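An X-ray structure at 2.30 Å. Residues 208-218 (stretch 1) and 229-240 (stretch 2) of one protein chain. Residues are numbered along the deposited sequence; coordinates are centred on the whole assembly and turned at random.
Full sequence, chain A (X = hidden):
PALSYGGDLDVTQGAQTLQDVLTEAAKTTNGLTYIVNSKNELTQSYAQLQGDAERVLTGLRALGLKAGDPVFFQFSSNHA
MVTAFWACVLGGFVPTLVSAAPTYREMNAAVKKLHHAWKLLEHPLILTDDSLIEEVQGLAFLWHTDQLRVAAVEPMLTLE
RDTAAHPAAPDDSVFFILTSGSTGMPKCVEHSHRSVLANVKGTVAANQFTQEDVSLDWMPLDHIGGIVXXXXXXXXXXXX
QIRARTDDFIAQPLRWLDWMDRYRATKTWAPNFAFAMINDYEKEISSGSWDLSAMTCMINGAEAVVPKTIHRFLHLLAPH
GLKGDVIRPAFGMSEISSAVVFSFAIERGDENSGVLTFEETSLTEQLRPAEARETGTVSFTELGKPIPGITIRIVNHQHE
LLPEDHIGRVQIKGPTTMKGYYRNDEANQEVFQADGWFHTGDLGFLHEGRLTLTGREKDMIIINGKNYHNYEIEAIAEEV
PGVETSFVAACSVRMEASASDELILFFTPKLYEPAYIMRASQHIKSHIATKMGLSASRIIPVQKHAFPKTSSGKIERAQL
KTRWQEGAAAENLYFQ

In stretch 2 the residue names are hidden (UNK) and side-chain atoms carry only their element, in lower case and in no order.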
# COMPACT_ATOMS: atom_id res chain seq x y z
N GLN A 208 13.74 14.84 -31.82
CA GLN A 208 14.37 14.79 -33.14
C GLN A 208 15.50 13.76 -33.16
O GLN A 208 16.54 13.96 -33.78
CB GLN A 208 14.89 16.17 -33.55
CG GLN A 208 13.79 17.22 -33.67
CD GLN A 208 14.31 18.59 -34.04
OE1 GLN A 208 14.94 18.77 -35.09
NE2 GLN A 208 14.06 19.58 -33.18
N PHE A 209 15.28 12.64 -32.47
CA PHE A 209 16.23 11.54 -32.53
C PHE A 209 16.34 11.03 -33.96
O PHE A 209 15.39 11.08 -34.74
CB PHE A 209 15.79 10.41 -31.60
CG PHE A 209 15.90 10.74 -30.13
CD1 PHE A 209 16.87 11.62 -29.67
CD2 PHE A 209 15.03 10.17 -29.22
CE1 PHE A 209 16.96 11.92 -28.32
CE2 PHE A 209 15.12 10.47 -27.87
CZ PHE A 209 16.09 11.34 -27.42
N THR A 210 17.53 10.54 -34.30
CA THR A 210 17.83 10.11 -35.66
C THR A 210 18.73 8.88 -35.62
O THR A 210 19.28 8.51 -34.58
CB THR A 210 18.51 11.22 -36.46
OG1 THR A 210 19.69 11.64 -35.77
CG2 THR A 210 17.57 12.41 -36.64
N GLN A 211 18.89 8.26 -36.79
CA GLN A 211 19.74 7.08 -36.92
C GLN A 211 21.21 7.41 -36.68
O GLN A 211 22.01 6.49 -36.48
CB GLN A 211 19.57 6.46 -38.30
CG GLN A 211 20.37 5.17 -38.50
CD GLN A 211 20.12 4.52 -39.85
OE1 GLN A 211 21.05 4.14 -40.55
NE2 GLN A 211 18.85 4.39 -40.22
N GLU A 212 21.58 8.69 -36.70
CA GLU A 212 22.96 9.10 -36.49
C GLU A 212 23.30 9.31 -35.02
O GLU A 212 24.47 9.55 -34.70
CB GLU A 212 23.26 10.38 -37.27
CG GLU A 212 23.91 10.11 -38.63
CD GLU A 212 23.11 9.13 -39.47
OE1 GLU A 212 21.92 9.39 -39.72
OE2 GLU A 212 23.68 8.09 -39.88
N ASP A 213 22.32 9.24 -34.13
CA ASP A 213 22.60 9.35 -32.70
C ASP A 213 23.56 8.25 -32.26
O ASP A 213 23.58 7.15 -32.82
CB ASP A 213 21.30 9.27 -31.89
CG ASP A 213 20.37 10.44 -32.14
OD1 ASP A 213 20.84 11.51 -32.58
OD2 ASP A 213 19.15 10.30 -31.87
N VAL A 214 24.36 8.55 -31.24
CA VAL A 214 25.15 7.56 -30.53
C VAL A 214 24.67 7.55 -29.09
O VAL A 214 24.79 8.55 -28.38
CB VAL A 214 26.66 7.86 -30.61
CG1 VAL A 214 27.45 6.80 -29.86
CG2 VAL A 214 27.12 7.93 -32.08
N SER A 215 24.11 6.42 -28.66
CA SER A 215 23.43 6.33 -27.37
C SER A 215 24.28 5.62 -26.34
O SER A 215 24.89 4.58 -26.62
CB SER A 215 22.09 5.61 -27.52
OG SER A 215 21.37 5.64 -26.30
N LEU A 216 24.32 6.18 -25.13
CA LEU A 216 24.99 5.57 -23.99
C LEU A 216 23.99 5.45 -22.84
O LEU A 216 23.40 6.45 -22.43
CB LEU A 216 26.20 6.39 -23.56
CG LEU A 216 26.90 5.91 -22.28
CD1 LEU A 216 27.45 4.50 -22.44
CD2 LEU A 216 28.00 6.88 -21.91
N ASP A 217 23.82 4.24 -22.32
CA ASP A 217 22.91 4.00 -21.21
C ASP A 217 23.52 2.96 -20.27
O ASP A 217 23.83 1.85 -20.70
CB ASP A 217 21.54 3.51 -21.71
CG ASP A 217 20.46 3.62 -20.65
OD1 ASP A 217 19.26 3.50 -21.00
OD2 ASP A 217 20.80 3.86 -19.47
N TRP A 218 23.68 3.34 -19.01
CA TRP A 218 24.04 2.40 -17.95
C TRP A 218 22.88 2.11 -17.00
O TRP A 218 23.02 1.23 -16.14
CB TRP A 218 25.24 2.93 -17.15
CG TRP A 218 25.06 4.33 -16.63
CD1 TRP A 218 25.56 5.47 -17.17
CD2 TRP A 218 24.33 4.72 -15.46
NE1 TRP A 218 25.19 6.56 -16.41
CE2 TRP A 218 24.44 6.12 -15.35
CE3 TRP A 218 23.60 4.02 -14.49
CZ2 TRP A 218 23.83 6.83 -14.32
CZ3 TRP A 218 23.01 4.73 -13.47
CH2 TRP A 218 23.13 6.12 -13.39
N UNK A 229 12.58 4.30 -23.34
CA UNK A 229 13.05 5.64 -23.70
C UNK A 229 14.38 5.60 -24.44
O UNK A 229 14.67 6.50 -25.23
c UNK A 229 13.18 6.51 -22.45
c UNK A 229 13.56 7.95 -22.76
s UNK A 229 13.61 9.01 -21.30
c UNK A 229 14.97 8.28 -20.39
N UNK A 230 15.18 4.56 -24.23
CA UNK A 230 16.48 4.46 -24.88
C UNK A 230 16.57 3.21 -25.75
O UNK A 230 16.61 3.34 -26.98
c UNK A 230 19.44 6.20 -24.04
c UNK A 230 17.35 6.91 -23.14
c UNK A 230 18.15 5.90 -23.65
c UNK A 230 17.60 4.51 -23.84
c UNK A 230 19.14 8.47 -23.37
c UNK A 230 19.94 7.48 -23.89
c UNK A 230 17.85 8.19 -23.00
N UNK A 231 16.57 2.01 -25.18
CA UNK A 231 16.83 0.82 -25.98
C UNK A 231 15.88 0.75 -27.18
O UNK A 231 16.32 0.65 -28.33
n UNK A 231 16.73 -3.67 -26.87
c UNK A 231 16.89 -1.70 -25.90
c UNK A 231 17.88 -3.14 -27.25
c UNK A 231 16.72 -0.44 -25.13
n UNK A 231 18.00 -1.96 -26.69
c UNK A 231 16.09 -2.79 -26.02
N UNK A 232 14.56 0.81 -26.93
CA UNK A 232 13.62 0.67 -28.04
C UNK A 232 13.63 1.90 -28.94
O UNK A 232 13.50 1.77 -30.16
c UNK A 232 10.56 -1.14 -26.42
c UNK A 232 12.31 -2.09 -27.94
c UNK A 232 11.99 -1.00 -26.93
c UNK A 232 12.21 0.40 -27.51
N UNK A 233 13.77 3.09 -28.36
CA UNK A 233 13.94 4.28 -29.19
C UNK A 233 15.15 4.12 -30.09
O UNK A 233 15.14 4.52 -31.26
c UNK A 233 14.74 6.66 -29.07
c UNK A 233 12.71 5.97 -27.79
c UNK A 233 14.07 5.53 -28.30
N UNK A 234 16.23 3.51 -29.57
CA UNK A 234 17.45 3.37 -30.35
C UNK A 234 17.26 2.37 -31.49
O UNK A 234 17.67 2.63 -32.63
c UNK A 234 19.00 4.01 -28.45
c UNK A 234 18.60 2.94 -29.44
n UNK A 234 19.43 3.60 -27.27
o UNK A 234 18.91 5.21 -28.74
N UNK A 235 16.66 1.21 -31.20
CA UNK A 235 16.41 0.23 -32.25
C UNK A 235 15.45 0.80 -33.29
O UNK A 235 15.61 0.57 -34.50
c UNK A 235 15.78 -2.16 -32.73
c UNK A 235 16.77 -1.56 -30.52
c UNK A 235 15.88 -1.08 -31.65
N UNK A 236 14.44 1.55 -32.85
CA UNK A 236 13.47 2.13 -33.77
C UNK A 236 14.13 3.11 -34.73
O UNK A 236 13.83 3.13 -35.93
o UNK A 236 8.42 5.18 -36.35
c UNK A 236 10.43 5.37 -35.08
c UNK A 236 9.37 4.61 -35.54
c UNK A 236 12.34 2.81 -33.00
c UNK A 236 11.30 3.45 -33.89
c UNK A 236 11.39 4.79 -34.26
c UNK A 236 10.22 2.71 -34.37
c UNK A 236 9.26 3.28 -35.19
N UNK A 237 14.99 3.98 -34.20
CA UNK A 237 15.79 4.85 -35.06
C UNK A 237 16.94 4.11 -35.72
O UNK A 237 17.56 4.66 -36.63
o UNK A 237 17.26 5.56 -33.26
c UNK A 237 16.34 6.03 -34.25
c UNK A 237 15.21 6.81 -33.59
N UNK A 238 17.23 2.88 -35.30
CA UNK A 238 18.35 2.14 -35.85
C UNK A 238 19.70 2.74 -35.56
O UNK A 238 20.67 2.42 -36.25
N UNK A 239 19.80 3.61 -34.56
CA UNK A 239 21.04 4.30 -34.24
C UNK A 239 21.95 3.40 -33.40
O UNK A 239 21.56 2.32 -32.94
s UNK A 239 20.46 5.47 -31.72
c UNK A 239 20.77 5.61 -33.51
N UNK A 240 23.19 3.86 -33.21
CA UNK A 240 24.17 3.13 -32.43
C UNK A 240 23.91 3.35 -30.94
O UNK A 240 23.73 4.50 -30.51
o UNK A 240 26.56 0.30 -33.62
c UNK A 240 26.54 1.53 -33.86
o UNK A 240 26.46 2.00 -35.01
c UNK A 240 26.63 2.50 -32.70
c UNK A 240 25.58 3.59 -32.79
O HOH W 1 24.25 5.68 -34.88

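Position 229 carries three carbons and one sulfur in an unbranched chain, with the sulfur third and a carbon beyond it. This thioether is Met229, which makes no close contact with stretch 1. At 230 one carbon leads to a six-carbon ring without heteroatoms, pointing toward the strand; the residue is Phe230. Ser215 OG lies at the ring edge, 3.0 Å from Phe230 CD1, and Asp217 OD1 is 3.4 Å from Phe230 CB.

Position 231 has a five-membered ring of three carbons and two nitrogens, an imidazole, hence His231; its end leads away from stretch 1. Four carbons forked at the second identify 232 as Leu232, out of reach of the strand. At 233 a single carbon carries two more, and one of these branches meets the ring of Phe209. This is Val233, with CG1 3.5 Å from Phe209 CD2.

Position 234 has two carbons, the second bearing two further atoms, one oxygen and one nitrogen: a short amide, Asn234. Its ND2 donates a weak hydrogen bond to Ser215 OG (3.0 Å), while OD1 is satisfied elsewhere in the structure. Position 235 repeats the three-carbon fork and is Val235, and the six-membered ring bearing an oxygen at 236 marks Tyr236; neither touches stretch 1.

At 237 the first carbon carries one oxygen and one carbon, which defines Thr237. Its CG2 packs 4.2 Å from Phe209 CB, and its backbone O approaches Gln211 CB at 3.2 Å. Position 238 has no side-chain atoms and a positive phi, which by itself favours glycine: Gly238, where the chain leaves helical geometry. One carbon followed by sulfur at 239 gives Cys239, whose CB lies 3.3 Å from Asp213 O. At 240 three carbons end in two oxygens, a carboxylate that leads away from stretch 1; with two carbons before the carboxyl carbon, this is Glu240.

The contact combines side-chain packing along the helix with backbone pairing beyond it. Helix and strand run nearly antiparallel, at 159°. Phe230 meets Asp217 and Ser215, Asn234 also reaches Ser215, and Val233 and Thr237 pack against Phe209, which precedes the strand. After Gly238 the chain turns to run alongside stretch 1, and Glu240 forms a parallel bridge with Val214. Ser215 N donates to Glu240 O at 2.7 Å, whereas the bond from Glu240 N to Asp213 O is weak at 3.3 Å. A water reinforces that weaker side, accepting from Glu240 N at 2.7 Å and donating to Asp213 O at 2.6 Å and Gln211 O at 2.9 Å.

Stretch 2 229-240: MFHLVNVYTGCE
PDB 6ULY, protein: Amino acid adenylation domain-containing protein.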